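Local atomic coordinates of glucokinase (Leishmania braziliensis MHOM/BR/75/M2904, PDB entry 6EDI), a protein that probably phosphorylates D-glucose with ATP, as a glucokinase of the actin-like ATPase superfamily. Residues 57-60 with 66-69; 166-171 with 397-402. One frame throughout, in Å; residues are numbered along the deposited sequence.

Interaction 1: 57-60 with 66-69; sequences SQAS and GLHI
Gln58 and His68 face each other as a hydrogen-bonded antiparallel pair at the turn end of a beta hairpin. Gln58 N gives its hydrogen to His68 O, and His68 N returns the bond to Gln58 O, both at 3.1 Å. Both side chains leave on the same face of the sheet. Gln58 OE1 stands at the edge of the imidazole, 4.2 Å from His68 ND1, too far for a bond; Gln58 NE2 bonds instead to Ser35 O, and His68 NE2 to Gln17 OE1. Ser57 and Ile69, a non-hydrogen-bonded pair, occupy the other face, with Ser57 CB 4.0 Å from Ile69 CG1. The chi1 of 60° sets Ser57 OG between its own N and carbonyl carbon, from where it bonds to Tyr42 O. Toward the turn Ala59 CB touches Leu67 CD2 at 4.0 Å. The hairpin lies between strand 41-48, beside 51-58, and strand 16-20, beside 67-75; helix 399-409 covers the face carrying Ser57 and Ile69, through Leu401, Leu402 and Leu405.

Interaction 2: 166-171 with 397-402; sequences LALSNA and VNINLL
Two helices meet here in an apolar helix-helix contact: the C-terminal part of helix 157-170 packs against the first turn of helix 399-409, the final helix of the chain. Leu168 gives the largest share, with its two methyl branches divided between two partners. Leu168 CD1 reaches Ile399 CD1 at 3.6 Å, while Leu168 CD2 lies 3.9 Å from Leu402 CD1. In both pairs the side chains cross at about a right angle, and they meet through terminal methyl groups. Leu168 does not start out pointing at the other helix; with CG anti to the carbonyl carbon (chi1 -67°) and an extended chi2, the two methyls are brought to it. Ile399 has CG1 anti to its backbone N (chi1 -160°), and chi2 near 68° then turns CD1 to the leucine. Leu402, by contrast, already points at helix 157-170 from its CB. Ala167 also points across, and its small CB rests 3.9 Å from Leu402 O, where the CA atoms of Ala167 and Leu402 come nearest, 6.6 Å apart. The contact is small, 176 Å² in all, but Val16 of strand 16-20 touches both Leu168 and Leu402, and Tyr177 adds to the apolar cluster beside Leu168. At the start of the later helix, Asn400 ND2 bonds to Asp157 OD1, the first residue of helix 157-170, a second, polar tie between the same two helices. Helices packed together beside a mixed sheet in this way suit the alpha/beta architecture of the actin-like ATPase fold.

Interaction 1 closes within 13 residues, before interaction 2 opens; the latter joins segments 226 residues apart, bringing the final helix back to the N-terminal half of the chain. Their centres lie about 10 Å apart, and they meet directly. Leu402 CD2 packs on Ile69 CD1 at 3.6 Å and on Leu67 CD1 at 3.7 Å, while Ile69 CD1 also touches Leu401 CB. Helix 399-409 is thus shared: it lies over hairpin strands 51-58 and 67-75 and also meets helix 157-170, which follows strand 152-156 at the far edge of the same six-stranded sheet. The C-terminal helix thereby becomes part of the core of the domain built on that sheet.

Interaction 1: 57-60 with 66-69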
loop_
_atom_site.group_PDB
_atom_site.type_symbol
_atom_site.label_atom_id
_atom_site.label_comp_id
_atom_site.label_asym_id
_atom_site.label_seq_id
_atom_site.Cartn_x
_atom_site.Cartn_y
_atom_site.Cartn_z
ATOM N N SER A 57 15.079 11.051 -21.324
ATOM C CA SER A 57 16.064 10.779 -20.292
ATOM C C SER A 57 16.821 9.509 -20.640
ATOM O O SER A 57 16.322 8.658 -21.375
ATOM C CB SER A 57 15.388 10.591 -18.936
ATOM O OG SER A 57 14.485 9.505 -19.005
ATOM N N GLN A 58 18.026 9.384 -20.107
ATOM C CA GLN A 58 18.771 8.145 -20.250
ATOM C C GLN A 58 19.733 8.063 -19.083
ATOM O O GLN A 58 19.973 9.064 -18.404
ATOM C CB GLN A 58 19.539 8.154 -21.572
ATOM C CG GLN A 58 20.411 9.382 -21.723
ATOM C CD GLN A 58 21.348 9.300 -22.909
ATOM O OE1 GLN A 58 22.278 10.099 -23.025
ATOM N NE2 GLN A 58 21.117 8.329 -23.795
ATOM N N ALA A 59 20.260 6.870 -18.830
ATOM C CA ALA A 59 21.338 6.704 -17.866
ATOM C C ALA A 59 22.703 6.666 -18.565
ATOM O O ALA A 59 22.874 7.193 -19.664
ATOM C CB ALA A 59 21.129 5.435 -17.060
ATOM N N SER A 60 23.669 6.044 -17.894
ATOM C CA SER A 60 24.996 5.744 -18.437
ATOM C C SER A 60 25.634 4.780 -17.434
ATOM O O SER A 60 25.563 5.016 -16.231
ATOM C CB SER A 60 25.850 7.010 -18.584
ATOM O OG SER A 60 25.241 7.965 -19.436
ATOM N N GLY A 66 25.158 8.720 -13.508
ATOM C CA GLY A 66 24.903 9.922 -14.274
ATOM C C GLY A 66 23.570 9.759 -14.978
ATOM O O GLY A 66 23.366 8.835 -15.767
ATOM N N LEU A 67 22.634 10.642 -14.669
ATOM C CA LEU A 67 21.341 10.589 -15.316
ATOM C C LEU A 67 21.244 11.882 -16.089
ATOM O O LEU A 67 21.643 12.919 -15.570
ATOM C CB LEU A 67 20.230 10.486 -14.273
ATOM C CG LEU A 67 20.191 9.169 -13.486
ATOM C CD1 LEU A 67 19.269 9.269 -12.288
ATOM C CD2 LEU A 67 19.759 8.032 -14.386
ATOM N N HIS A 68 20.756 11.818 -17.324
ATOM C CA HIS A 68 20.620 13.017 -18.144
ATOM C C HIS A 68 19.166 13.204 -18.568
ATOM O O HIS A 68 18.478 12.244 -18.921
ATOM C CB HIS A 68 21.535 12.952 -19.380
ATOM C CG HIS A 68 22.997 12.951 -19.055
ATOM N ND1 HIS A 68 23.913 12.192 -19.750
ATOM C CD2 HIS A 68 23.702 13.618 -18.110
ATOM C CE1 HIS A 68 25.118 12.382 -19.240
ATOM N NE2 HIS A 68 25.017 13.243 -18.245
ATOM N N ILE A 69 18.702 14.450 -18.522
ATOM C CA ILE A 69 17.373 14.783 -19.007
ATOM C C ILE A 69 17.480 16.013 -19.897
ATOM O O ILE A 69 18.256 16.929 -19.625
ATOM C CB ILE A 69 16.368 15.043 -17.853
ATOM C CG1 ILE A 69 16.358 13.864 -16.874
ATOM C CG2 ILE A 69 14.961 15.265 -18.387
ATOM C CD1 ILE A 69 15.429 14.043 -15.654
#

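Interaction 2: 166-171 with 397-402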
loop_
_atom_site.group_PDB
_atom_site.type_symbol
_atom_site.label_atom_id
_atom_site.label_comp_id
_atom_site.label_asym_id
_atom_site.label_seq_id
_atom_site.Cartn_x
_atom_site.Cartn_y
_atom_site.Cartn_z
ATOM N N LEU A 166 13.941 6.050 -6.651
ATOM C CA LEU A 166 14.464 4.755 -7.077
ATOM C C LEU A 166 15.520 4.959 -8.157
ATOM O O LEU A 166 16.570 4.321 -8.140
ATOM C CB LEU A 166 13.339 3.887 -7.628
ATOM C CG LEU A 166 13.825 2.585 -8.259
ATOM C CD1 LEU A 166 14.483 1.715 -7.200
ATOM C CD2 LEU A 166 12.668 1.861 -8.906
ATOM N N ALA A 167 15.235 5.859 -9.092
ATOM C CA ALA A 167 16.163 6.135 -10.180
ATOM C C ALA A 167 17.502 6.598 -9.618
ATOM O O ALA A 167 18.559 6.112 -10.028
ATOM C CB ALA A 167 15.589 7.155 -11.121
ATOM N N LEU A 168 17.452 7.538 -8.681
ATOM C CA LEU A 168 18.665 8.048 -8.050
ATOM C C LEU A 168 19.416 6.939 -7.333
ATOM O O LEU A 168 20.653 6.881 -7.362
ATOM C CB LEU A 168 18.330 9.161 -7.060
ATOM C CG LEU A 168 17.786 10.474 -7.623
ATOM C CD1 LEU A 168 17.205 11.352 -6.520
ATOM C CD2 LEU A 168 18.899 11.195 -8.355
ATOM N N SER A 169 18.660 6.068 -6.677
ATOM C CA SER A 169 19.225 4.951 -5.940
ATOM C C SER A 169 19.966 3.985 -6.870
ATOM O O SER A 169 21.130 3.659 -6.631
ATOM C CB SER A 169 18.121 4.207 -5.190
ATOM O OG SER A 169 18.676 3.212 -4.361
ATOM N N ASN A 170 19.284 3.522 -7.920
ATOM C CA ASN A 170 19.891 2.587 -8.871
ATOM C C ASN A 170 21.098 3.203 -9.560
ATOM O O ASN A 170 22.006 2.501 -9.997
ATOM C CB ASN A 170 18.867 2.138 -9.914
ATOM C CG ASN A 170 17.807 1.237 -9.331
ATOM O OD1 ASN A 170 18.009 0.638 -8.270
ATOM N ND2 ASN A 170 16.664 1.139 -10.010
ATOM N N ALA A 171 21.103 4.529 -9.642
ATOM C CA ALA A 171 22.214 5.239 -10.239
ATOM C C ALA A 171 23.436 5.310 -9.323
ATOM O O ALA A 171 24.522 5.686 -9.771
ATOM C CB ALA A 171 21.780 6.644 -10.654
ATOM N N VAL A 397 16.062 18.764 -7.207
ATOM C CA VAL A 397 16.257 17.997 -8.433
ATOM C C VAL A 397 14.910 17.803 -9.085
ATOM O O VAL A 397 13.886 17.889 -8.415
ATOM C CB VAL A 397 16.944 16.634 -8.155
ATOM C CG1 VAL A 397 15.990 15.661 -7.469
ATOM C CG2 VAL A 397 17.489 16.037 -9.446
ATOM N N ASN A 398 14.891 17.580 -10.395
ATOM C CA ASN A 398 13.631 17.367 -11.075
ATOM C C ASN A 398 13.211 15.920 -10.886
ATOM O O ASN A 398 13.312 15.105 -11.809
ATOM C CB ASN A 398 13.760 17.740 -12.550
ATOM C CG ASN A 398 14.040 19.217 -12.741
ATOM O OD1 ASN A 398 13.134 20.038 -12.648
ATOM N ND2 ASN A 398 15.300 19.564 -12.986
ATOM N N ILE A 399 12.776 15.619 -9.663
ATOM C CA ILE A 399 12.520 14.254 -9.219
ATOM C C ILE A 399 11.411 13.611 -10.041
ATOM O O ILE A 399 11.474 12.424 -10.346
ATOM C CB ILE A 399 12.198 14.181 -7.695
ATOM C CG1 ILE A 399 12.426 12.763 -7.177
ATOM C CG2 ILE A 399 10.787 14.614 -7.392
ATOM C CD1 ILE A 399 13.859 12.400 -7.186
ATOM N N ASN A 400 10.425 14.404 -10.452
ATOM C CA ASN A 400 9.310 13.840 -11.190
ATOM C C ASN A 400 9.703 13.450 -12.615
ATOM O O ASN A 400 9.276 12.426 -13.114
ATOM C CB ASN A 400 8.105 14.780 -11.178
ATOM C CG ASN A 400 7.459 14.878 -9.811
ATOM O OD1 ASN A 400 7.878 14.214 -8.857
ATOM N ND2 ASN A 400 6.433 15.718 -9.705
ATOM N N LEU A 401 10.503 14.274 -13.275
ATOM C CA LEU A 401 11.031 13.880 -14.577
ATOM C C LEU A 401 11.846 12.578 -14.476
ATOM O O LEU A 401 11.635 11.633 -15.253
ATOM C CB LEU A 401 11.845 15.015 -15.202
ATOM C CG LEU A 401 10.981 16.215 -15.591
ATOM C CD1 LEU A 401 11.784 17.293 -16.317
ATOM C CD2 LEU A 401 9.818 15.777 -16.462
ATOM N N LEU A 402 12.761 12.527 -13.511
ATOM C CA LEU A 402 13.553 11.325 -13.259
ATOM C C LEU A 402 12.674 10.096 -13.031
ATOM O O LEU A 402 13.011 8.986 -13.462
ATOM C CB LEU A 402 14.469 11.534 -12.055
ATOM C CG LEU A 402 15.684 12.416 -12.268
ATOM C CD1 LEU A 402 16.356 12.713 -10.938
ATOM C CD2 LEU A 402 16.642 11.710 -13.206
#